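Local coordinates for protein response regulator aspartate phosphatase I (PDB 4I1A) that dephosphorylates the sporulation phosphotransferase Spo0F and activates gene expression, excision and transfer of the ICEBs1 element by bringing about inactivation of its repressor ImmR, at residues H227-G231 against H246-A250; Y240-S244 against V272-Q276; D297-Y301 against Y327-M333. One frame throughout, in Å; residues are numbered along the deposited sequence.

Contact 1 (H227-G231 against H246-A250); sequences HMNIG and HLILA
The two antiparallel helices of a tetratricopeptide repeat, predicted as TPR 4, pack here: 227-231 belongs to helix 220-236 and 246-250 to helix 240-257. Both segments are regular alpha-helix; their axes approach to 7.6 Å, with a signed crossing angle of -155°. The register pairs His-227 with His-246 (CA to CA 5.0 Å) and Met-228 with Leu-247 (5.3 Å). The CA-to-CB bonds of both histidines point toward the opposite helix, with chi1 m (chi2 -44° for His-227, -83° for His-246); the rings meet at their edges, neither lying over the other's face, planes at 44° and centroids 5.3 Å apart. Each ring has an aliphatic lid: Leu-249 CB lies 3.8 Å from the His-227 centroid, and Ile-230 CG2 3.4 Å from that of His-246, both CH-pi contacts over a face. Imidazole suits both places, offering flat faces to carbon and a polar edge to its partner. Leu-247 (chi1 m, chi2 t) brings its CG to 4.0 Å from Gly-231 CA; a CB on that glycine would clash, so its absence lets the helices close up. Ala-250, the next smallest residue, puts CB 3.7 Å from Met-228 N. Small residues at these two places are part of the TPR consensus. Met-228 points away overall, touching Phe-261 and Thr-265 of helix 261-275. A hydrogen bond links the rings, His-227 ND1 to His-246 ND1 at 3.1 Å; either nitrogen could donate.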
loop_
_atom_site.group_PDB
_atom_site.type_symbol
_atom_site.label_atom_id
_atom_site.label_comp_id
_atom_site.label_asym_id
_atom_site.label_seq_id
_atom_site.Cartn_x
_atom_site.Cartn_y
_atom_site.Cartn_z
ATOM N N HIS A 227 1.108 -10.114 7.210
ATOM C CA HIS A 227 2.475 -9.941 7.711
ATOM C C HIS A 227 3.161 -8.734 7.083
ATOM O O HIS A 227 3.723 -7.893 7.782
ATOM C CB HIS A 227 3.313 -11.193 7.454
ATOM C CG HIS A 227 3.080 -12.296 8.441
ATOM N ND1 HIS A 227 2.987 -12.071 9.799
ATOM C CD2 HIS A 227 2.930 -13.627 8.270
ATOM C CE1 HIS A 227 2.783 -13.215 10.418
ATOM N NE2 HIS A 227 2.745 -14.182 9.512
ATOM N N MET A 228 3.100 -8.648 5.757
ATOM C CA MET A 228 3.727 -7.551 5.033
ATOM C C MET A 228 3.182 -6.201 5.502
ATOM O O MET A 228 3.938 -5.278 5.814
ATOM C CB MET A 228 3.514 -7.720 3.523
ATOM C CG MET A 228 4.223 -6.668 2.655
ATOM S SD MET A 228 3.726 -6.729 0.911
ATOM C CE MET A 228 2.028 -6.190 1.000
ATOM N N ASN A 229 1.862 -6.090 5.559
ATOM C CA ASN A 229 1.235 -4.830 5.929
ATOM C C ASN A 229 1.467 -4.475 7.397
ATOM O O ASN A 229 1.639 -3.305 7.739
ATOM C CB ASN A 229 -0.245 -4.877 5.602
ATOM C CG ASN A 229 -0.508 -4.714 4.131
ATOM O OD1 ASN A 229 0.053 -3.824 3.495
ATOM N ND2 ASN A 229 -1.360 -5.573 3.575
ATOM N N ILE A 230 1.487 -5.496 8.251
ATOM C CA ILE A 230 1.877 -5.327 9.643
ATOM C C ILE A 230 3.287 -4.764 9.738
ATOM O O ILE A 230 3.518 -3.783 10.447
ATOM C CB ILE A 230 1.755 -6.646 10.434
ATOM C CG1 ILE A 230 0.273 -6.949 10.706
ATOM C CG2 ILE A 230 2.474 -6.542 11.756
ATOM C CD1 ILE A 230 0.021 -8.355 11.223
ATOM N N GLY A 231 4.219 -5.377 9.008
ATOM C CA GLY A 231 5.594 -4.913 8.961
ATOM C C GLY A 231 5.693 -3.476 8.473
ATOM O O GLY A 231 6.488 -2.693 8.991
ATOM N N HIS A 246 7.926 -9.607 11.134
ATOM C CA HIS A 246 6.740 -9.804 10.308
ATOM C C HIS A 246 7.073 -9.845 8.814
ATOM O O HIS A 246 6.442 -10.574 8.046
ATOM C CB HIS A 246 5.680 -8.744 10.606
ATOM C CG HIS A 246 4.896 -9.012 11.850
ATOM N ND1 HIS A 246 3.813 -9.872 11.874
ATOM C CD2 HIS A 246 5.031 -8.551 13.116
ATOM C CE1 HIS A 246 3.320 -9.921 13.097
ATOM N NE2 HIS A 246 4.041 -9.130 13.874
ATOM N N LEU A 247 8.075 -9.070 8.411
ATOM C CA LEU A 247 8.462 -8.982 7.006
ATOM C C LEU A 247 9.145 -10.245 6.477
ATOM O O LEU A 247 8.923 -10.618 5.327
ATOM C CB LEU A 247 9.331 -7.741 6.748
ATOM C CG LEU A 247 8.591 -6.390 6.752
ATOM C CD1 LEU A 247 9.577 -5.242 6.933
ATOM C CD2 LEU A 247 7.770 -6.188 5.482
ATOM N N ILE A 248 9.965 -10.901 7.297
ATOM C CA ILE A 248 10.582 -12.148 6.862
ATOM C C ILE A 248 9.566 -13.287 6.811
ATOM O O ILE A 248 9.707 -14.205 6.008
ATOM C CB ILE A 248 11.793 -12.588 7.729
ATOM C CG1 ILE A 248 11.375 -12.858 9.173
ATOM C CG2 ILE A 248 12.905 -11.562 7.664
ATOM C CD1 ILE A 248 12.263 -13.872 9.865
ATOM N N LEU A 249 8.555 -13.235 7.675
ATOM C CA LEU A 249 7.498 -14.235 7.653
ATOM C C LEU A 249 6.736 -14.110 6.341
ATOM O O LEU A 249 6.379 -15.111 5.717
ATOM C CB LEU A 249 6.551 -14.065 8.844
ATOM C CG LEU A 249 7.093 -14.504 10.208
ATOM C CD1 LEU A 249 6.039 -14.372 11.317
ATOM C CD2 LEU A 249 7.628 -15.932 10.147
ATOM N N ALA A 250 6.516 -12.868 5.920
ATOM C CA ALA A 250 5.891 -12.597 4.634
ATOM C C ALA A 250 6.795 -13.084 3.516
ATOM O O ALA A 250 6.347 -13.710 2.557
ATOM C CB ALA A 250 5.620 -11.112 4.481
#

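Contact 2 (Y240-S244 against V272-Q276); sequences YKKAS and VEAKQ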
loop_
_atom_site.group_PDB
_atom_site.type_symbol
_atom_site.label_atom_id
_atom_site.label_comp_id
_atom_site.label_asym_id
_atom_site.label_seq_id
_atom_site.Cartn_x
_atom_site.Cartn_y
_atom_site.Cartn_z
ATOM N N TYR A 240 11.207 -1.179 14.426
ATOM C CA TYR A 240 11.878 -1.876 13.344
ATOM C C TYR A 240 12.124 -3.361 13.612
ATOM O O TYR A 240 12.155 -4.160 12.676
ATOM C CB TYR A 240 13.191 -1.165 13.034
ATOM C CG TYR A 240 13.013 0.285 12.634
ATOM C CD1 TYR A 240 12.026 0.662 11.730
ATOM C CD2 TYR A 240 13.833 1.280 13.164
ATOM C CE1 TYR A 240 11.858 1.994 11.363
ATOM C CE2 TYR A 240 13.674 2.613 12.807
ATOM C CZ TYR A 240 12.685 2.966 11.906
ATOM O OH TYR A 240 12.530 4.287 11.544
ATOM N N LYS A 241 12.306 -3.738 14.875
ATOM C CA LYS A 241 12.525 -5.148 15.205
ATOM C C LYS A 241 11.297 -5.974 14.854
ATOM O O LYS A 241 11.400 -6.994 14.173
ATOM C CB LYS A 241 12.888 -5.340 16.679
ATOM C CG LYS A 241 14.360 -5.121 16.983
ATOM C CD LYS A 241 14.665 -5.423 18.444
ATOM C CE LYS A 241 16.134 -5.753 18.651
ATOM N NZ LYS A 241 16.415 -6.194 20.054
ATOM N N LYS A 242 10.134 -5.522 15.308
ATOM C CA LYS A 242 8.895 -6.213 14.979
ATOM C C LYS A 242 8.602 -6.137 13.481
ATOM O O LYS A 242 8.149 -7.117 12.889
ATOM C CB LYS A 242 7.721 -5.694 15.823
ATOM C CG LYS A 242 7.741 -6.237 17.254
ATOM C CD LYS A 242 6.459 -5.956 18.031
ATOM C CE LYS A 242 6.551 -4.643 18.795
ATOM N NZ LYS A 242 5.485 -4.524 19.841
ATOM N N ALA A 243 8.881 -4.985 12.874
ATOM C CA ALA A 243 8.702 -4.810 11.433
ATOM C C ALA A 243 9.432 -5.907 10.674
ATOM O O ALA A 243 8.857 -6.575 9.822
ATOM C CB ALA A 243 9.191 -3.422 10.981
ATOM N N SER A 244 10.692 -6.118 11.027
ATOM C CA SER A 244 11.494 -7.141 10.376
ATOM C C SER A 244 10.989 -8.574 10.579
ATOM O O SER A 244 11.016 -9.376 9.645
ATOM C CB SER A 244 12.955 -7.019 10.805
ATOM O OG SER A 244 13.566 -5.934 10.138
ATOM N N VAL A 272 14.190 -1.001 6.345
ATOM C CA VAL A 272 14.078 -1.170 7.790
ATOM C C VAL A 272 15.430 -1.485 8.447
ATOM O O VAL A 272 15.781 -0.916 9.486
ATOM C CB VAL A 272 13.021 -2.249 8.143
ATOM C CG1 VAL A 272 13.240 -2.812 9.538
ATOM C CG2 VAL A 272 11.630 -1.674 8.005
ATOM N N GLU A 273 16.193 -2.375 7.828
ATOM C CA GLU A 273 17.485 -2.778 8.380
ATOM C C GLU A 273 18.521 -1.663 8.275
ATOM O O GLU A 273 19.362 -1.494 9.162
ATOM C CB GLU A 273 17.988 -4.048 7.689
ATOM C CG GLU A 273 17.174 -5.300 8.023
ATOM C CD GLU A 273 17.270 -5.676 9.493
ATOM O OE1 GLU A 273 18.353 -5.487 10.079
ATOM O OE2 GLU A 273 16.271 -6.158 10.074
ATOM N N ALA A 274 18.460 -0.915 7.178
ATOM C CA ALA A 274 19.316 0.248 6.986
ATOM C C ALA A 274 19.044 1.319 8.053
ATOM O O ALA A 274 19.975 1.930 8.585
ATOM C CB ALA A 274 19.108 0.820 5.595
ATOM N N LYS A 275 17.769 1.539 8.366
ATOM C CA LYS A 275 17.398 2.513 9.391
ATOM C C LYS A 275 17.913 2.127 10.780
ATOM O O LYS A 275 18.038 2.984 11.649
ATOM C CB LYS A 275 15.883 2.710 9.449
ATOM C CG LYS A 275 15.255 3.370 8.233
ATOM C CD LYS A 275 13.748 3.426 8.419
ATOM C CE LYS A 275 13.022 3.607 7.111
ATOM N NZ LYS A 275 11.570 3.834 7.353
ATOM N N GLN A 276 18.200 0.847 11.001
ATOM C CA GLN A 276 18.795 0.427 12.274
ATOM C C GLN A 276 20.309 0.391 12.167
ATOM O O GLN A 276 20.990 -0.060 13.087
ATOM C CB GLN A 276 18.294 -0.951 12.706
ATOM C CG GLN A 276 16.794 -1.062 12.840
ATOM C CD GLN A 276 16.366 -2.434 13.321
ATOM O OE1 GLN A 276 16.427 -2.728 14.514
ATOM N NE2 GLN A 276 15.937 -3.283 12.394
HETATM O O HOH W 1 10.379 4.817 9.990
#
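Tyr-240, in the first turn of helix 240-257, takes chi1 m and so lays its ring beside the last turn of helix 261-275. Lys-275 CB sits over one face, 4.3 Å from the ring centroid, in a CH-pi contact, and the long aliphatic stem runs extended (chi2 to chi4 all t) alongside the ring. Its NZ is held chiefly by a salt bridge to Asp-235 and also donates to a water (3.1 Å) that is hydrogen-bonded to Tyr-240 OH (2.7 Å). Gln-276, just beyond the helix, has chi1 m and chi2 t, which carries its amide across to place CD 3.4 Å from Tyr-240 CB. Val-272, with chi1 t, fills the space between: CG1 is 3.9 Å from Tyr-240 CB, and CG2 4.2 Å from Ala-243 CB, small enough to let the helices approach. Glu-273 starts away from the partner but folds back through chi1 m and chi2 m, so that Ser-244 OG donates to its OE2 at 2.7 Å; OE1 is bonded to Asn-278. The start of one helix against the end of the next is the packing of consecutive antiparallel helices in a TPR superhelix, here leading on from the predicted TPR 4.

Contact 3 (D297-Y301 against Y327-M333); sequences DDKEY and YLASRKM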
loop_
_atom_site.group_PDB
_atom_site.type_symbol
_atom_site.label_atom_id
_atom_site.label_comp_id
_atom_site.label_asym_id
_atom_site.label_seq_id
_atom_site.Cartn_x
_atom_site.Cartn_y
_atom_site.Cartn_z
ATOM N N ASP A 297 11.244 -6.667 -14.556
ATOM C CA ASP A 297 11.040 -5.380 -15.223
ATOM C C ASP A 297 10.206 -4.449 -14.352
ATOM O O ASP A 297 9.403 -3.654 -14.841
ATOM C CB ASP A 297 10.397 -5.549 -16.603
ATOM C CG ASP A 297 10.452 -4.277 -17.425
ATOM O OD1 ASP A 297 11.446 -3.531 -17.288
ATOM O OD2 ASP A 297 9.501 -4.012 -18.191
ATOM N N ASP A 298 10.404 -4.565 -13.047
ATOM C CA ASP A 298 9.742 -3.690 -12.106
ATOM C C ASP A 298 10.522 -2.382 -12.034
ATOM O O ASP A 298 11.314 -2.167 -11.119
ATOM C CB ASP A 298 9.668 -4.363 -10.736
ATOM C CG ASP A 298 8.525 -3.839 -9.896
ATOM O OD1 ASP A 298 8.270 -2.608 -9.931
ATOM O OD2 ASP A 298 7.875 -4.664 -9.212
ATOM N N LYS A 299 10.284 -1.508 -13.007
ATOM C CA LYS A 299 11.026 -0.257 -13.124
ATOM C C LYS A 299 10.813 0.645 -11.911
ATOM O O LYS A 299 11.702 1.413 -11.533
ATOM C CB LYS A 299 10.634 0.456 -14.414
ATOM C CG LYS A 299 9.906 -0.451 -15.391
ATOM C CD LYS A 299 8.568 0.129 -15.836
ATOM C CE LYS A 299 8.693 0.898 -17.149
ATOM N NZ LYS A 299 7.407 1.537 -17.557
ATOM N N GLU A 300 9.649 0.529 -11.277
ATOM C CA GLU A 300 9.362 1.335 -10.091
ATOM C C GLU A 300 10.254 0.971 -8.898
ATOM O O GLU A 300 10.801 1.855 -8.239
ATOM C CB GLU A 300 7.883 1.238 -9.695
ATOM C CG GLU A 300 7.578 1.720 -8.283
ATOM C CD GLU A 300 6.272 1.156 -7.736
ATOM O OE1 GLU A 300 5.939 1.433 -6.557
ATOM O OE2 GLU A 300 5.577 0.442 -8.492
ATOM N N TYR A 301 10.394 -0.318 -8.601
ATOM C CA TYR A 301 11.202 -0.690 -7.448
ATOM C C TYR A 301 12.691 -0.612 -7.774
ATOM O O TYR A 301 13.529 -0.379 -6.895
ATOM C CB TYR A 301 10.767 -2.032 -6.854
ATOM C CG TYR A 301 9.628 -1.815 -5.891
ATOM C CD1 TYR A 301 9.868 -1.427 -4.577
ATOM C CD2 TYR A 301 8.310 -1.916 -6.312
ATOM C CE1 TYR A 301 8.830 -1.184 -3.705
ATOM C CE2 TYR A 301 7.267 -1.674 -5.453
ATOM C CZ TYR A 301 7.528 -1.312 -4.151
ATOM O OH TYR A 301 6.474 -1.080 -3.302
ATOM N N TYR A 327 12.946 9.475 -12.407
ATOM C CA TYR A 327 12.204 8.396 -13.047
ATOM C C TYR A 327 10.788 8.335 -12.494
ATOM O O TYR A 327 9.817 8.278 -13.254
ATOM C CB TYR A 327 12.873 7.017 -12.916
ATOM C CG TYR A 327 11.954 5.951 -13.476
ATOM C CD1 TYR A 327 11.919 5.688 -14.849
ATOM C CD2 TYR A 327 11.072 5.253 -12.649
ATOM C CE1 TYR A 327 11.055 4.739 -15.376
ATOM C CE2 TYR A 327 10.206 4.302 -13.165
ATOM C CZ TYR A 327 10.198 4.050 -14.523
ATOM O OH TYR A 327 9.321 3.115 -15.021
ATOM N N LEU A 328 10.688 8.346 -11.168
ATOM C CA LEU A 328 9.394 8.273 -10.489
ATOM C C LEU A 328 8.480 9.427 -10.887
ATOM O O LEU A 328 7.323 9.211 -11.251
ATOM C CB LEU A 328 9.587 8.242 -8.979
ATOM C CG LEU A 328 10.189 6.939 -8.453
ATOM C CD1 LEU A 328 10.506 7.029 -6.962
ATOM C CD2 LEU A 328 9.256 5.763 -8.755
ATOM N N ALA A 329 9.011 10.643 -10.833
ATOM C CA ALA A 329 8.262 11.833 -11.228
ATOM C C ALA A 329 7.795 11.758 -12.681
ATOM O O ALA A 329 6.680 12.166 -12.998
ATOM C CB ALA A 329 9.094 13.104 -10.996
ATOM N N SER A 330 8.637 11.233 -13.564
ATOM C CA SER A 330 8.260 11.146 -14.975
ATOM C C SER A 330 7.103 10.170 -15.153
ATOM O O SER A 330 6.346 10.266 -16.113
ATOM C CB SER A 330 9.443 10.706 -15.838
ATOM O OG SER A 330 9.671 9.318 -15.688
ATOM N N ARG A 331 6.967 9.238 -14.216
ATOM C CA ARG A 331 5.895 8.249 -14.274
ATOM C C ARG A 331 4.647 8.712 -13.525
ATOM O O ARG A 331 3.715 7.927 -13.324
ATOM C CB ARG A 331 6.369 6.902 -13.705
ATOM C CG ARG A 331 7.395 6.150 -14.574
ATOM C CD ARG A 331 6.959 6.056 -16.021
ATOM N NE ARG A 331 7.678 5.015 -16.763
ATOM C CZ ARG A 331 8.618 5.242 -17.680
ATOM N NH1 ARG A 331 8.972 6.483 -17.985
ATOM N NH2 ARG A 331 9.205 4.224 -18.296
ATOM N N LYS A 332 4.642 9.981 -13.111
ATOM C CA LYS A 332 3.534 10.568 -12.351
ATOM C C LYS A 332 3.288 9.891 -11.002
ATOM O O LYS A 332 2.165 9.884 -10.506
ATOM C CB LYS A 332 2.230 10.553 -13.151
ATOM C CG LYS A 332 2.358 10.936 -14.611
ATOM C CD LYS A 332 3.162 12.200 -14.811
ATOM C CE LYS A 332 3.213 12.536 -16.289
ATOM N NZ LYS A 332 4.127 13.667 -16.572
ATOM N N MET A 333 4.330 9.318 -10.413
ATOM C CA MET A 333 4.207 8.685 -9.099
ATOM C C MET A 333 4.568 9.669 -7.971
ATOM O O MET A 333 5.548 9.508 -7.238
ATOM C CB MET A 333 5.058 7.415 -9.057
ATOM C CG MET A 333 4.850 6.542 -10.294
ATOM S SD MET A 333 5.802 5.004 -10.262
ATOM C CE MET A 333 4.893 4.105 -9.003
#
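Consecutive helices of the alpha-helical repeat array meet at their ends, the start of helix 299-313 lying beside the end of helix 318-330. Asp-298 is the N-cap of the first, accepting a weak 3.4 Å bond at OD1 from Tyr-301 N. The second closes in a Schellman motif, with Lys-332 N to Ala-329 O at 3.0 Å and Met-333 N to Leu-328 O at 3.1 Å; Lys-332 adopts the positive phi this ending needs. Between them, Tyr-327 (chi1 t) brings OH 3.0 Å from Lys-299 CB. Flexible Met-333 sets CE 3.5 Å from Glu-300 CD, while Leu-328 CD2 lies 4.2 Å from Glu-300 O. The carboxylate of Glu-300 finds its salt bridge in its own helix, with Lys-304. At the exposed edge Lys-299 NZ and Arg-331 NH2 stand 3.3 Å apart, two like-charged donors and so not bonded. With no hydrogen bond or salt bridge joining the segments, the contact rests on van der Waals packing, and the close cations are mutually unfavourable, though tolerable at an exposed surface.

In the fold
All three contacts join helices that are consecutive in the chain, within a single all-helical TPR array. Contacts 1 and 2 share helix 240-257, which packs on helix 220-236 in the first and on helix 261-275 in the second; their segments alternate along the sequence, their centres are 11 Å apart, and they touch through Gly-231 O to Ala-243 CB (3.4 Å) and Leu-247 CD1 to Val-272 CG2 (4.3 Å). Contact 3 follows in series, its centre about 24 Å from that of contact 1 and 25 Å from that of contact 2, touching neither. The superhelix is thus built from local contacts, buried at contact 1, partly buried at contact 2 and at the surface in contact 3.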